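Local atomic coordinates of glutathione S-transferase (Gordonia bronchialis, PDB entry 4PTS), a protein that probably acts as a glutathione transferase, joining glutathione to electrophilic substrates. Residues L307-L311 against N343-T347. Sequence-based numbering, arbitrary orientation.
Sequences LRNWL and NWVPT
Leu311 CD2 approaches the indole of Trp344 obliquely, 4.3 Å from its CH2, while over one face of that ring, near its margin, lies CB of the next residue, Val345. The other indole, Trp310, meets Val345 CG1 obliquely, and CG1 lies 4.3 Å from Trp310 CB. Trp310 is stacked with Phe270 and meets Trp263 edge-to-face, which places this 3-10 segment against helix 260-270.

Val345 divides its methyls between the two leucines. With chi1 at -40°, CG1 lies anti to the carbonyl carbon and reaches Leu307 CB at 3.9 Å; CG2 turns to Leu311, 3.7 Å from its CG. Shortening Val345 to an alanine removes both methyls, which would probably open a gap between Leu307 and Leu311 and leave Trp310 CB without its apolar neighbour.

Within 307-311 the turn is held by Trp310 N to Leu307 O, 3.1 Å, and Leu311 N to Arg308 O. Trp344 NE1 bonds to Gly276 O, and Val345 and Leu307 both touch Phe281 of helix 281-291. The chemistry across the two loops is thus apolar, with the chain's last modelled residues packed against the 3-10 turn beside helices 260-270 and 281-291.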
loop_
_atom_site.group_PDB
_atom_site.type_symbol
_atom_site.label_atom_id
_atom_site.label_comp_id
_atom_site.label_asym_id
_atom_site.label_seq_id
_atom_site.Cartn_x
_atom_site.Cartn_y
_atom_site.Cartn_z
ATOM N N LEU B 307 -3.036 1.151 -13.895
ATOM C CA LEU B 307 -1.764 0.839 -14.525
ATOM C C LEU B 307 -1.378 1.769 -15.660
ATOM O O LEU B 307 -0.300 1.646 -16.193
ATOM C CB LEU B 307 -1.794 -0.602 -15.020
ATOM C CG LEU B 307 -2.057 -1.652 -13.933
ATOM C CD1 LEU B 307 -2.388 -2.984 -14.569
ATOM C CD2 LEU B 307 -0.869 -1.803 -13.005
ATOM N N ARG B 308 -2.235 2.714 -16.004
ATOM C CA ARG B 308 -2.077 3.453 -17.250
ATOM C C ARG B 308 -0.822 4.306 -17.311
ATOM O O ARG B 308 -0.201 4.433 -18.346
ATOM C CB ARG B 308 -3.323 4.294 -17.510
ATOM C CG ARG B 308 -4.581 3.429 -17.656
ATOM C CD ARG B 308 -5.840 4.189 -18.088
ATOM N NE ARG B 308 -6.301 5.168 -17.089
ATOM C CZ ARG B 308 -7.574 5.429 -16.787
ATOM N NH1 ARG B 308 -8.576 4.761 -17.357
ATOM N NH2 ARG B 308 -7.851 6.344 -15.864
ATOM N N ASN B 309 -0.415 4.840 -16.173
ATOM C CA ASN B 309 0.845 5.590 -16.056
ATOM C C ASN B 309 2.100 4.890 -16.600
ATOM O O ASN B 309 3.099 5.538 -16.868
ATOM C CB ASN B 309 1.072 5.989 -14.593
ATOM C CG ASN B 309 0.957 4.798 -13.596
ATOM O OD1 ASN B 309 0.703 3.631 -13.955
ATOM N ND2 ASN B 309 1.160 5.111 -12.317
ATOM N N TRP B 310 2.055 3.565 -16.741
ATOM C CA TRP B 310 3.200 2.806 -17.250
ATOM C C TRP B 310 3.527 3.192 -18.674
ATOM O O TRP B 310 4.663 3.123 -19.091
ATOM C CB TRP B 310 2.935 1.293 -17.231
ATOM C CG TRP B 310 3.219 0.593 -15.938
ATOM C CD1 TRP B 310 2.314 0.097 -15.072
ATOM C CD2 TRP B 310 4.499 0.296 -15.388
ATOM N NE1 TRP B 310 2.937 -0.487 -13.999
ATOM C CE2 TRP B 310 4.286 -0.383 -14.171
ATOM C CE3 TRP B 310 5.807 0.541 -15.799
ATOM C CZ2 TRP B 310 5.342 -0.841 -13.361
ATOM C CZ3 TRP B 310 6.858 0.099 -14.990
ATOM C CH2 TRP B 310 6.615 -0.596 -13.788
ATOM N N LEU B 311 2.514 3.584 -19.421
ATOM C CA LEU B 311 2.689 3.931 -20.827
ATOM C C LEU B 311 2.879 5.423 -21.075
ATOM O O LEU B 311 2.797 5.880 -22.203
ATOM C CB LEU B 311 1.478 3.460 -21.609
ATOM C CG LEU B 311 1.203 1.959 -21.520
ATOM C CD1 LEU B 311 -0.027 1.641 -22.372
ATOM C CD2 LEU B 311 2.420 1.134 -21.950
ATOM N N ASN B 343 -5.545 -8.447 -18.682
ATOM C CA ASN B 343 -4.534 -8.693 -17.666
ATOM C C ASN B 343 -3.349 -7.740 -17.741
ATOM O O ASN B 343 -2.474 -7.754 -16.876
ATOM C CB ASN B 343 -3.985 -10.114 -17.811
ATOM C CG ASN B 343 -4.974 -11.196 -17.414
ATOM O OD1 ASN B 343 -4.626 -12.366 -17.440
ATOM N ND2 ASN B 343 -6.198 -10.821 -17.052
ATOM N N TRP B 344 -3.312 -6.928 -18.793
ATOM C CA TRP B 344 -2.226 -5.986 -19.031
ATOM C C TRP B 344 -2.717 -4.578 -18.687
ATOM O O TRP B 344 -3.746 -4.427 -18.039
ATOM C CB TRP B 344 -1.801 -6.081 -20.501
ATOM C CG TRP B 344 -0.382 -5.746 -20.751
ATOM C CD1 TRP B 344 0.687 -6.349 -20.207
ATOM C CD2 TRP B 344 0.117 -4.726 -21.621
ATOM N NE1 TRP B 344 1.837 -5.771 -20.666
ATOM C CE2 TRP B 344 1.513 -4.765 -21.541
ATOM C CE3 TRP B 344 -0.487 -3.775 -22.459
ATOM C CZ2 TRP B 344 2.327 -3.889 -22.273
ATOM C CZ3 TRP B 344 0.312 -2.907 -23.179
ATOM C CH2 TRP B 344 1.703 -2.972 -23.083
ATOM N N VAL B 345 -1.978 -3.560 -19.117
ATOM C CA VAL B 345 -2.444 -2.177 -18.991
ATOM C C VAL B 345 -3.571 -1.919 -20.003
ATOM O O VAL B 345 -3.540 -2.445 -21.110
ATOM C CB VAL B 345 -1.313 -1.127 -19.116
ATOM C CG1 VAL B 345 -0.034 -1.577 -18.405
ATOM C CG2 VAL B 345 -1.027 -0.826 -20.559
ATOM N N PRO B 346 -4.595 -1.153 -19.610
ATOM C CA PRO B 346 -5.665 -0.782 -20.559
ATOM C C PRO B 346 -5.267 0.206 -21.705
ATOM O O PRO B 346 -4.701 1.278 -21.436
ATOM C CB PRO B 346 -6.755 -0.217 -19.634
ATOM C CG PRO B 346 -6.537 -0.951 -18.347
ATOM C CD PRO B 346 -5.047 -1.034 -18.211
ATOM N N THR B 347 -5.588 -0.189 -22.956
ATOM C CA THR B 347 -5.206 0.518 -24.203
ATOM C C THR B 347 -5.853 1.897 -24.286
ATOM O O THR B 347 -6.987 2.073 -23.838
ATOM C CB THR B 347 -5.622 -0.289 -25.462
#